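Local coordinates for protein arylesterase (Sulfolobus solfataricus, PDB 5L2P) that hydrolyses aromatic esters such as phenyl acetate and organophosphates such as paraoxon, as a serine esterase of the GDXG lipolytic family, at residues L116-K121 with V214-R219. Residues are numbered along the deposited sequence; the frame is centred on the assembly and turned at random.
Sequences LAPEYK and VKMYIR
The irregular loop 116-121, with a cis peptide bond before Pro118, runs past the C-terminal end of helix 212-217, bringing the CA atoms of Lys121 and Tyr217 within 4.9 Å. Lys121 makes the largest share of the contact. Its chain stays extended as far as CE, then bends at chi4 (-85°), which turns the ammonium onto the helix end. NZ donates to Met216 O at 3.0 Å and to Ile218 O at 3.1 Å, approaching both from above the carbonyl plane. Lys121 CD lies 4.0 Å from Arg219 CG; the guanidinium of Arg219 is salt-bridged to Asp223. Ala117 CB sits over the last turn, 3.4 Å from Met216 O, and meets the edge of the Tyr217 ring at CD1. That ring stacks with Trp86. Met216 and Pro118 run alongside each other; two bends in the methionine chain bring its CE against Pro118 CD at 3.8 Å. Phe27 of helix 27-39 packs against both. The contact thus joins the loop after strand 108-112 of the alpha/beta hydrolase sheet to helix 212-217. Met216 O belongs to the last turn and Ile218 O lies just past it. One amine therefore ties the loop to the helix exit, where a positive charge on Lys121 would probably be favourable.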
loop_
_atom_site.group_PDB
_atom_site.type_symbol
_atom_site.label_atom_id
_atom_site.label_comp_id
_atom_site.label_asym_id
_atom_site.label_seq_id
_atom_site.Cartn_x
_atom_site.Cartn_y
_atom_site.Cartn_z
ATOM N N LEU A 116 -24.399 -26.841 -3.621
ATOM C CA LEU A 116 -23.045 -26.645 -3.134
ATOM C C LEU A 116 -22.078 -27.762 -3.536
ATOM O O LEU A 116 -22.493 -28.912 -3.788
ATOM C CB LEU A 116 -23.054 -26.562 -1.601
ATOM C CG LEU A 116 -23.984 -25.512 -0.985
ATOM C CD1 LEU A 116 -23.901 -25.567 0.523
ATOM C CD2 LEU A 116 -23.637 -24.116 -1.478
ATOM N N ALA A 117 -20.785 -27.416 -3.594
ATOM C CA ALA A 117 -19.717 -28.406 -3.745
ATOM C C ALA A 117 -19.386 -29.013 -2.378
ATOM O O ALA A 117 -19.762 -28.444 -1.351
ATOM C CB ALA A 117 -18.490 -27.752 -4.325
ATOM N N PRO A 118 -18.710 -30.177 -2.341
ATOM C CA PRO A 118 -18.253 -31.016 -3.445
ATOM C C PRO A 118 -19.331 -31.862 -4.161
ATOM O O PRO A 118 -19.024 -32.505 -5.157
ATOM C CB PRO A 118 -17.257 -31.953 -2.749
ATOM C CG PRO A 118 -17.832 -32.164 -1.406
ATOM C CD PRO A 118 -18.444 -30.829 -1.037
ATOM N N GLU A 119 -20.565 -31.849 -3.682
ATOM C CA GLU A 119 -21.620 -32.658 -4.292
ATOM C C GLU A 119 -21.874 -32.162 -5.716
ATOM O O GLU A 119 -21.934 -32.942 -6.639
ATOM C CB GLU A 119 -22.919 -32.586 -3.470
ATOM C CG GLU A 119 -22.801 -33.194 -2.073
ATOM C CD GLU A 119 -22.396 -32.195 -0.984
ATOM O OE1 GLU A 119 -21.755 -31.151 -1.300
ATOM O OE2 GLU A 119 -22.673 -32.468 0.204
ATOM N N TYR A 120 -22.037 -30.861 -5.879
ATOM C CA TYR A 120 -22.301 -30.261 -7.178
ATOM C C TYR A 120 -21.223 -29.233 -7.487
ATOM O O TYR A 120 -21.092 -28.207 -6.801
ATOM C CB TYR A 120 -23.659 -29.597 -7.184
ATOM C CG TYR A 120 -24.779 -30.568 -6.956
ATOM C CD1 TYR A 120 -25.234 -30.845 -5.648
ATOM C CD2 TYR A 120 -25.387 -31.227 -8.026
ATOM C CE1 TYR A 120 -26.268 -31.725 -5.425
ATOM C CE2 TYR A 120 -26.421 -32.124 -7.807
ATOM C CZ TYR A 120 -26.868 -32.363 -6.510
ATOM O OH TYR A 120 -27.909 -33.247 -6.290
ATOM N N LYS A 121 -20.435 -29.533 -8.506
ATOM C CA LYS A 121 -19.288 -28.737 -8.833
ATOM C C LYS A 121 -19.696 -27.584 -9.737
ATOM O O LYS A 121 -20.814 -27.561 -10.268
ATOM C CB LYS A 121 -18.222 -29.585 -9.528
ATOM C CG LYS A 121 -17.448 -30.475 -8.561
ATOM C CD LYS A 121 -16.195 -31.027 -9.217
ATOM C CE LYS A 121 -15.452 -31.911 -8.255
ATOM N NZ LYS A 121 -14.555 -31.111 -7.385
ATOM N N VAL A 214 -11.614 -23.822 -3.555
ATOM C CA VAL A 214 -11.580 -23.805 -5.016
ATOM C C VAL A 214 -11.441 -25.228 -5.568
ATOM O O VAL A 214 -12.143 -25.585 -6.469
ATOM C CB VAL A 214 -10.419 -22.901 -5.532
ATOM C CG1 VAL A 214 -10.276 -22.960 -7.053
ATOM C CG2 VAL A 214 -10.647 -21.458 -5.111
ATOM N N LYS A 215 -10.536 -26.030 -5.024
ATOM C CA LYS A 215 -10.350 -27.423 -5.461
ATOM C C LYS A 215 -11.634 -28.251 -5.374
ATOM O O LYS A 215 -11.870 -29.128 -6.202
ATOM C CB LYS A 215 -9.294 -28.128 -4.615
ATOM C CG LYS A 215 -7.863 -27.758 -4.937
ATOM C CD LYS A 215 -6.921 -28.504 -4.005
ATOM C CE LYS A 215 -5.459 -28.116 -4.239
ATOM N NZ LYS A 215 -4.860 -28.864 -5.387
ATOM N N MET A 216 -12.447 -27.977 -4.359
ATOM C CA MET A 216 -13.715 -28.685 -4.157
ATOM C C MET A 216 -14.785 -28.233 -5.142
ATOM O O MET A 216 -15.606 -29.024 -5.565
ATOM C CB MET A 216 -14.209 -28.453 -2.739
ATOM C CG MET A 216 -13.244 -28.976 -1.704
ATOM S SD MET A 216 -13.789 -30.572 -1.098
ATOM C CE MET A 216 -14.951 -30.029 0.161
ATOM N N TYR A 217 -14.745 -26.959 -5.517
ATOM C CA TYR A 217 -15.748 -26.344 -6.388
ATOM C C TYR A 217 -15.468 -26.595 -7.858
ATOM O O TYR A 217 -16.388 -26.970 -8.590
ATOM C CB TYR A 217 -15.823 -24.853 -6.084
ATOM C CG TYR A 217 -16.838 -24.071 -6.870
ATOM C CD1 TYR A 217 -18.156 -24.495 -6.937
ATOM C CD2 TYR A 217 -16.474 -22.865 -7.525
ATOM C CE1 TYR A 217 -19.088 -23.764 -7.652
ATOM C CE2 TYR A 217 -17.394 -22.146 -8.233
ATOM C CZ TYR A 217 -18.697 -22.593 -8.298
ATOM O OH TYR A 217 -19.638 -21.869 -9.005
ATOM N N ILE A 218 -14.212 -26.428 -8.287
ATOM C CA ILE A 218 -13.865 -26.601 -9.713
ATOM C C ILE A 218 -13.665 -28.063 -10.104
ATOM O O ILE A 218 -13.368 -28.905 -9.256
ATOM C CB ILE A 218 -12.634 -25.767 -10.162
ATOM C CG1 ILE A 218 -11.354 -26.252 -9.475
ATOM C CG2 ILE A 218 -12.909 -24.282 -9.937
ATOM C CD1 ILE A 218 -10.123 -25.581 -10.040
ATOM N N ARG A 219 -13.851 -28.352 -11.391
ATOM C CA ARG A 219 -13.722 -29.714 -11.918
ATOM C C ARG A 219 -12.263 -30.055 -12.176
ATOM O O ARG A 219 -11.797 -31.131 -11.854
ATOM C CB ARG A 219 -14.523 -29.861 -13.207
ATOM C CG ARG A 219 -16.021 -29.664 -12.999
ATOM C CD ARG A 219 -16.764 -29.483 -14.300
ATOM N NE ARG A 219 -16.457 -28.186 -14.898
ATOM C CZ ARG A 219 -17.046 -27.711 -15.976
ATOM N NH1 ARG A 219 -17.969 -28.420 -16.582
ATOM N NH2 ARG A 219 -16.717 -26.521 -16.436
#